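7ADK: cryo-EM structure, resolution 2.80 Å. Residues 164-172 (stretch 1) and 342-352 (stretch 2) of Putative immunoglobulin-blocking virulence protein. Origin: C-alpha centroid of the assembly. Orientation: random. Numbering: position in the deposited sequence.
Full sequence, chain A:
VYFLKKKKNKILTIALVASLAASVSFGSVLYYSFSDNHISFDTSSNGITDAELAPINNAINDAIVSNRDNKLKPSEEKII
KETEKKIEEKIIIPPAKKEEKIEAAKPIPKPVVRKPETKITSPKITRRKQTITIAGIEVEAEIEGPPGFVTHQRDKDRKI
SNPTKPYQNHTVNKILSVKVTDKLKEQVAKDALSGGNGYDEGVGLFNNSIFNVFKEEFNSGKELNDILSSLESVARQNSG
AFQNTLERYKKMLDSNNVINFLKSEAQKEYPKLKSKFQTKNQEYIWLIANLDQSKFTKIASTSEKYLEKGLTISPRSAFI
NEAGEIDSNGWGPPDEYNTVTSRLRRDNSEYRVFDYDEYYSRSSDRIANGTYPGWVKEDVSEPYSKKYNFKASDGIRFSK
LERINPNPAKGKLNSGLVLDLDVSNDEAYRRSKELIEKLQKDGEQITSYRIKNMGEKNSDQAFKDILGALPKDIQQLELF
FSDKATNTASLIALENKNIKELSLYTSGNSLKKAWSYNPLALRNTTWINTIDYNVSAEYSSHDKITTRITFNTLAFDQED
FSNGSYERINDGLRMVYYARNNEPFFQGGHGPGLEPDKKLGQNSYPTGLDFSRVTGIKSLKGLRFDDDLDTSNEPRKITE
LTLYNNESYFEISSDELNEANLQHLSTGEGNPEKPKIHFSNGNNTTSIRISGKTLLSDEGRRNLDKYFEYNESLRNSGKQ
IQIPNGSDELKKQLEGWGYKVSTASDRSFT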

ATOM      1  N   THR A 164      32.101 -28.233   2.105  1.00 73.33           N
ATOM      2  CA  THR A 164      33.194 -28.517   1.149  1.00 73.33           C
ATOM      3  C   THR A 164      34.540 -27.883   1.511  1.00 73.33           C
ATOM      4  O   THR A 164      35.584 -28.401   1.126  1.00 73.33           O
ATOM      5  CB  THR A 164      32.795 -28.018  -0.240  1.00 73.33           C
ATOM      6  OG1 THR A 164      32.493 -26.657  -0.144  1.00 73.33           O
ATOM      7  CG2 THR A 164      31.585 -28.739  -0.816  1.00 73.33           C
ATOM      8  N   LYS A 165      34.530 -26.765   2.244  1.00 73.78           N
ATOM      9  CA  LYS A 165      35.688 -25.908   2.542  1.00 73.78           C
ATOM     10  C   LYS A 165      35.324 -24.942   3.678  1.00 73.78           C
ATOM     11  O   LYS A 165      34.288 -24.294   3.572  1.00 73.78           O
ATOM     12  CB  LYS A 165      36.028 -25.153   1.242  1.00 73.78           C
ATOM     13  CG  LYS A 165      37.042 -24.013   1.368  1.00 73.78           C
ATOM     14  CD  LYS A 165      37.375 -23.488  -0.035  1.00 73.78           C
ATOM     15  CE  LYS A 165      38.231 -22.219   0.019  1.00 73.78           C
ATOM     16  NZ  LYS A 165      38.641 -21.788  -1.336  1.00 73.78           N
ATOM     17  N   PRO A 166      36.110 -24.800   4.752  1.00 72.05           N
ATOM     18  CA  PRO A 166      35.831 -23.835   5.806  1.00 72.05           C
ATOM     19  C   PRO A 166      36.077 -22.403   5.319  1.00 72.05           C
ATOM     20  O   PRO A 166      37.190 -22.028   4.952  1.00 72.05           O
ATOM     21  CB  PRO A 166      36.743 -24.232   6.969  1.00 72.05           C
ATOM     22  CG  PRO A 166      37.919 -24.914   6.280  1.00 72.05           C
ATOM     23  CD  PRO A 166      37.292 -25.579   5.060  1.00 72.05           C
ATOM     24  N   TYR A 167      35.041 -21.573   5.347  1.00 68.69           N
ATOM     25  CA  TYR A 167      35.150 -20.153   5.004  1.00 68.69           C
ATOM     26  C   TYR A 167      35.984 -19.380   6.047  1.00 68.69           C
ATOM     27  O   TYR A 167      35.948 -19.717   7.228  1.00 68.69           O
ATOM     28  CB  TYR A 167      33.734 -19.590   4.875  1.00 68.69           C
ATOM     29  CG  TYR A 167      33.634 -18.184   4.317  1.00 68.69           C
ATOM     30  CD1 TYR A 167      33.721 -17.061   5.162  1.00 68.69           C
ATOM     31  CD2 TYR A 167      33.411 -18.004   2.945  1.00 68.69           C
ATOM     32  CE1 TYR A 167      33.617 -15.765   4.626  1.00 68.69           C
ATOM     33  CE2 TYR A 167      33.301 -16.711   2.405  1.00 68.69           C
ATOM     34  CZ  TYR A 167      33.399 -15.587   3.247  1.00 68.69           C
ATOM     35  OH  TYR A 167      33.285 -14.339   2.730  1.00 68.69           O
ATOM     36  N   GLN A 168      36.704 -18.324   5.648  1.00 74.05           N
ATOM     37  CA  GLN A 168      37.276 -17.352   6.586  1.00 74.05           C
ATOM     38  C   GLN A 168      37.115 -15.900   6.122  1.00 74.05           C
ATOM     39  O   GLN A 168      37.330 -15.568   4.957  1.00 74.05           O
ATOM     40  CB  GLN A 168      38.704 -17.749   6.967  1.00 74.05           C
ATOM     41  CG  GLN A 168      39.405 -16.658   7.779  1.00 74.05           C
ATOM     42  CD  GLN A 168      40.551 -17.135   8.641  1.00 74.05           C
ATOM     43  OE1 GLN A 168      40.643 -18.269   9.054  1.00 74.05           O
ATOM     44  NE2 GLN A 168      41.422 -16.253   9.018  1.00 74.05           N
ATOM     45  N   ASN A 169      36.709 -15.040   7.056  1.00 73.95           N
ATOM     46  CA  ASN A 169      36.353 -13.648   6.837  1.00 73.95           C
ATOM     47  C   ASN A 169      37.581 -12.716   6.885  1.00 73.95           C
ATOM     48  O   ASN A 169      37.837 -12.011   5.912  1.00 73.95           O
ATOM     49  CB  ASN A 169      35.263 -13.278   7.857  1.00 73.95           C
ATOM     50  CG  ASN A 169      34.327 -12.212   7.324  1.00 73.95           C
ATOM     51  OD1 ASN A 169      34.735 -11.165   6.866  1.00 73.95           O
ATOM     52  ND2 ASN A 169      33.042 -12.453   7.306  1.00 73.95           N
ATOM     53  N   HIS A 170      38.382 -12.727   7.956  1.00 78.02           N
ATOM     54  CA  HIS A 170      39.635 -11.961   8.001  1.00 78.02           C
ATOM     55  C   HIS A 170      40.756 -12.705   7.278  1.00 78.02           C
ATOM     56  O   HIS A 170      41.484 -13.522   7.837  1.00 78.02           O
ATOM     57  CB  HIS A 170      40.021 -11.532   9.420  1.00 78.02           C
ATOM     58  CG  HIS A 170      39.219 -10.375   9.966  1.00 78.02           C
ATOM     59  ND1 HIS A 170      38.324  -9.567   9.255  1.00 78.02           N
ATOM     60  CD2 HIS A 170      39.339  -9.878  11.227  1.00 78.02           C
ATOM     61  CE1 HIS A 170      37.899  -8.634  10.120  1.00 78.02           C
ATOM     62  NE2 HIS A 170      38.491  -8.802  11.310  1.00 78.02           N
ATOM     63  N   THR A 171      40.883 -12.391   5.995  1.00 79.05           N
ATOM     64  CA  THR A 171      41.928 -12.853   5.076  1.00 79.05           C
ATOM     65  C   THR A 171      43.291 -12.197   5.280  1.00 79.05           C
ATOM     66  O   THR A 171      44.282 -12.737   4.804  1.00 79.05           O
ATOM     67  CB  THR A 171      41.495 -12.563   3.638  1.00 79.05           C
ATOM     68  OG1 THR A 171      41.129 -11.225   3.525  1.00 79.05           O
ATOM     69  CG2 THR A 171      40.298 -13.379   3.211  1.00 79.05           C
ATOM     70  N   VAL A 172      43.377 -11.046   5.952  1.00 83.86           N
ATOM     71  CA  VAL A 172      44.592 -10.220   6.062  1.00 83.86           C
ATOM     72  C   VAL A 172      44.882  -9.779   7.496  1.00 83.86           C
ATOM     73  O   VAL A 172      44.002  -9.728   8.354  1.00 83.86           O
ATOM     74  CB  VAL A 172      44.565  -9.000   5.114  1.00 83.86           C
ATOM     75  CG1 VAL A 172      44.554  -9.427   3.646  1.00 83.86           C
ATOM     76  CG2 VAL A 172      43.410  -8.035   5.364  1.00 83.86           C
ATOM     77  N   SER A 342      39.542  -6.975   0.566  1.00 70.78           N
ATOM     78  CA  SER A 342      40.317  -8.220   0.469  1.00 70.78           C
ATOM     79  C   SER A 342      39.423  -9.457   0.548  1.00 70.78           C
ATOM     80  O   SER A 342      39.633 -10.403  -0.209  1.00 70.78           O
ATOM     81  CB  SER A 342      41.402  -8.272   1.542  1.00 70.78           C
ATOM     82  OG  SER A 342      40.825  -8.195   2.820  1.00 70.78           O
ATOM     83  N   ARG A 343      38.380  -9.439   1.387  1.00 67.79           N
ATOM     84  CA  ARG A 343      37.331 -10.466   1.410  1.00 67.79           C
ATOM     85  C   ARG A 343      36.539 -10.490   0.109  1.00 67.79           C
ATOM     86  O   ARG A 343      36.447 -11.546  -0.504  1.00 67.79           O
ATOM     87  CB  ARG A 343      36.410 -10.254   2.617  1.00 67.79           C
ATOM     88  CG  ARG A 343      35.412 -11.409   2.853  1.00 67.79           C
ATOM     89  CD  ARG A 343      34.002 -10.923   3.192  1.00 67.79           C
ATOM     90  NE  ARG A 343      34.005 -10.021   4.348  1.00 67.79           N
ATOM     91  CZ  ARG A 343      33.347  -8.888   4.485  1.00 67.79           C
ATOM     92  NH1 ARG A 343      32.433  -8.505   3.655  1.00 67.79           N
ATOM     93  NH2 ARG A 343      33.614  -8.105   5.477  1.00 67.79           N
ATOM     94  N   LEU A 344      36.003  -9.364  -0.372  1.00 66.12           N
ATOM     95  CA  LEU A 344      35.259  -9.333  -1.636  1.00 66.12           C
ATOM     96  C   LEU A 344      36.110  -9.732  -2.856  1.00 66.12           C
ATOM     97  O   LEU A 344      35.608 -10.403  -3.750  1.00 66.12           O
ATOM     98  CB  LEU A 344      34.620  -7.954  -1.856  1.00 66.12           C
ATOM     99  CG  LEU A 344      33.231  -7.777  -1.230  1.00 66.12           C
ATOM    100  CD1 LEU A 344      33.283  -7.431   0.244  1.00 66.12           C
ATOM    101  CD2 LEU A 344      32.454  -6.690  -1.951  1.00 66.12           C
ATOM    102  N   ARG A 345      37.401  -9.389  -2.889  1.00 70.34           N
ATOM    103  CA  ARG A 345      38.336  -9.839  -3.934  1.00 70.34           C
ATOM    104  C   ARG A 345      38.503 -11.348  -3.903  1.00 70.34           C
ATOM    105  O   ARG A 345      38.358 -12.002  -4.929  1.00 70.34           O
ATOM    106  CB  ARG A 345      39.690  -9.133  -3.787  1.00 70.34           C
ATOM    107  CG  ARG A 345      40.496  -9.209  -5.093  1.00 70.34           C
ATOM    108  CD  ARG A 345      41.913  -8.640  -4.965  1.00 70.34           C
ATOM    109  NE  ARG A 345      41.915  -7.277  -4.400  1.00 70.34           N
ATOM    110  CZ  ARG A 345      42.285  -6.922  -3.186  1.00 70.34           C
ATOM    111  NH1 ARG A 345      42.873  -7.722  -2.357  1.00 70.34           N
ATOM    112  NH2 ARG A 345      42.092  -5.717  -2.762  1.00 70.34           N
ATOM    113  N   ARG A 346      38.791 -11.916  -2.731  1.00 71.44           N
ATOM    114  CA  ARG A 346      38.921 -13.359  -2.541  1.00 71.44           C
ATOM    115  C   ARG A 346      37.641 -14.077  -2.943  1.00 71.44           C
ATOM    116  O   ARG A 346      37.719 -15.029  -3.705  1.00 71.44           O
ATOM    117  CB  ARG A 346      39.365 -13.615  -1.096  1.00 71.44           C
ATOM    118  CG  ARG A 346      39.797 -15.058  -0.786  1.00 71.44           C
ATOM    119  CD  ARG A 346      38.664 -16.078  -0.649  1.00 71.44           C
ATOM    120  NE  ARG A 346      37.613 -15.602   0.258  1.00 71.44           N
ATOM    121  CZ  ARG A 346      37.656 -15.536   1.560  1.00 71.44           C
ATOM    122  NH1 ARG A 346      38.604 -16.033   2.285  1.00 71.44           N
ATOM    123  NH2 ARG A 346      36.693 -14.944   2.171  1.00 71.44           N
ATOM    124  N   ASP A 347      36.473 -13.579  -2.551  1.00 70.06           N
ATOM    125  CA  ASP A 347      35.199 -14.200  -2.925  1.00 70.06           C
ATOM    126  C   ASP A 347      34.874 -14.118  -4.432  1.00 70.06           C
ATOM    127  O   ASP A 347      34.541 -15.134  -5.043  1.00 70.06           O
ATOM    128  CB  ASP A 347      34.035 -13.674  -2.054  1.00 70.06           C
ATOM    129  CG  ASP A 347      34.028 -14.105  -0.574  1.00 70.06           C
ATOM    130  OD1 ASP A 347      35.084 -14.461  -0.019  1.00 70.06           O
ATOM    131  OD2 ASP A 347      32.944 -14.133   0.054  1.00 70.06           O
ATOM    132  N   ASN A 348      35.013 -12.962  -5.081  1.00 67.89           N
ATOM    133  CA  ASN A 348      34.770 -12.823  -6.523  1.00 67.89           C
ATOM    134  C   ASN A 348      35.759 -13.607  -7.398  1.00 67.89           C
ATOM    135  O   ASN A 348      35.410 -14.027  -8.500  1.00 67.89           O
ATOM    136  CB  ASN A 348      34.765 -11.340  -6.905  1.00 67.89           C
ATOM    137  CG  ASN A 348      33.547 -10.577  -6.432  1.00 67.89           C
ATOM    138  OD1 ASN A 348      32.411 -10.988  -6.564  1.00 67.89           O
ATOM    139  ND2 ASN A 348      33.734  -9.423  -5.872  1.00 67.89           N
ATOM    140  N   SER A 349      36.982 -13.819  -6.922  1.00 70.52           N
ATOM    141  CA  SER A 349      38.053 -14.478  -7.678  1.00 70.52           C
ATOM    142  C   SER A 349      38.129 -15.993  -7.501  1.00 70.52           C
ATOM    143  O   SER A 349      38.764 -16.648  -8.327  1.00 70.52           O
ATOM    144  CB  SER A 349      39.397 -13.832  -7.371  1.00 70.52           C
ATOM    145  OG  SER A 349      39.742 -13.996  -6.020  1.00 70.52           O
ATOM    146  N   GLU A 350      37.506 -16.567  -6.466  1.00 71.95           N
ATOM    147  CA  GLU A 350      37.576 -18.012  -6.207  1.00 71.95           C
ATOM    148  C   GLU A 350      36.293 -18.693  -5.709  1.00 71.95           C
ATOM    149  O   GLU A 350      36.182 -19.903  -5.903  1.00 71.95           O
ATOM    150  CB  GLU A 350      38.768 -18.319  -5.282  1.00 71.95           C
ATOM    151  CG  GLU A 350      38.415 -18.389  -3.791  1.00 71.95           C
ATOM    152  CD  GLU A 350      39.641 -18.493  -2.876  1.00 71.95           C
ATOM    153  OE1 GLU A 350      40.717 -17.941  -3.195  1.00 71.95           O
ATOM    154  OE2 GLU A 350      39.522 -19.148  -1.814  1.00 71.95           O
ATOM    155  N   TYR A 351      35.330 -17.999  -5.092  1.00 68.27           N
ATOM    156  CA  TYR A 351      34.051 -18.636  -4.738  1.00 68.27           C
ATOM    157  C   TYR A 351      33.071 -18.615  -5.899  1.00 68.27           C
ATOM    158  O   TYR A 351      32.402 -19.613  -6.144  1.00 68.27           O
ATOM    159  CB  TYR A 351      33.402 -18.050  -3.481  1.00 68.27           C
ATOM    160  CG  TYR A 351      33.996 -18.562  -2.188  1.00 68.27           C
ATOM    161  CD1 TYR A 351      33.937 -19.931  -1.873  1.00 68.27           C
ATOM    162  CD2 TYR A 351      34.575 -17.675  -1.277  1.00 68.27           C
ATOM    163  CE1 TYR A 351      34.500 -20.414  -0.684  1.00 68.27           C
ATOM    164  CE2 TYR A 351      35.157 -18.148  -0.095  1.00 68.27           C
ATOM    165  CZ  TYR A 351      35.135 -19.520   0.190  1.00 68.27           C
ATOM    166  OH  TYR A 351      35.737 -19.971   1.311  1.00 68.27           O
ATOM    167  N   ARG A 352      33.002 -17.525  -6.657  1.00 65.80           N
ATOM    168  CA  ARG A 352      32.097 -17.428  -7.810  1.00 65.80           C
ATOM    169  C   ARG A 352      32.482 -18.408  -8.914  1.00 65.80           C
ATOM    170  O   ARG A 352      33.648 -18.512  -9.281  1.00 65.80           O
ATOM    171  CB  ARG A 352      32.045 -15.994  -8.337  1.00 65.80           C
ATOM    172  CG  ARG A 352      31.545 -15.065  -7.245  1.00 65.80           C
ATOM    173  CD  ARG A 352      31.335 -13.642  -7.727  1.00 65.80           C
ATOM    174  NE  ARG A 352      30.070 -13.486  -8.442  1.00 65.80           N
ATOM    175  CZ  ARG A 352      29.252 -12.461  -8.340  1.00 65.80           C
ATOM    176  NH1 ARG A 352      29.586 -11.332  -7.791  1.00 65.80           N
ATOM    177  NH2 ARG A 352      28.047 -12.579  -8.772  1.00 65.80           N
TER

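What does Y167 do at the centre of this contact? It gives up 88 Å² to the other stretch, more than any other residue here, although its CA-to-CB bond points sideways to the helix. A t rotamer (chi1 -171°) carries the ring across, so that the end of the side chain comes nearer than its root. The hydroxyl makes the closest polar contact: Y167 OH donates a hydrogen bond to D347 OD2 at 2.7 Å, with the carboxylate oxygen lying at the edge of the ring, near its plane, where a phenol proton can reach it. The other carboxylate oxygen of D347 is turned to a neighbour on its own helix, so the two oxygens serve different partners.

How does Y351 meet that ring? It is the second most covered residue, at 69 Å², and its CA-to-CB bond points toward the irregular segment. The two tyrosine planes are near parallel, at 21°, but the rings are slid apart, with centroids 5.3 Å from each other, and they barely overlap. The approach is nevertheless tight, since Y167 CE2 lies 3.4 Å from Y351 CE2. Beyond this pair, the methylene K165 CE packs 3.6 Å from Y351 OH. K165 reaches that far because all four of its chi angles are t, and the extended chain brings its amine to the acid of E350: K165 NZ donates to E350 OE2 at 2.8 Å, a hydrogen bond within a salt bridge. The aliphatic part of the lysine thus runs beside the tyrosine while its charge is met at the tip.

Why does R346 touch so many partners? Its guanidinium is held from several directions. Within the helix, R346 NE and R346 NH2 each donate to D347 OD1 at 2.8 Å, a salt bridge that fixes the group beside the same aspartate that receives Y167. Across the contact, two nitrogens converge on one backbone carbonyl: R346 NH2 lies 2.9 Å from Q168 O and R346 NH1 lies 3.0 Å from Q168 O, both hydrogen bonds, with the oxygen near the guanidinium plane. The cation also sits over the face of the Y167 ring, R346 CZ being 4.9 Å from the ring centroid and 24° off its normal, a cation-pi arrangement. One face of the guanidinium is covered by a methyl, T171 CG2, 3.3 Å from R346 NH1.

What holds the end of the contact nearer the start of the helical stretch? Here T171 and R343 bring the backbones nearest, their CA atoms 6.3 Å apart. R343 begins sideways, but its end comes nearer, and R343 NE donates to N169 OD1 at 2.9 Å, which binds the helix to the side chain of N169. One turn earlier than R346, S342 points toward the segment; S342 OG lies 3.1 Å from T171 OG1, and V172 CG2 packs 3.6 Å from S342 OG.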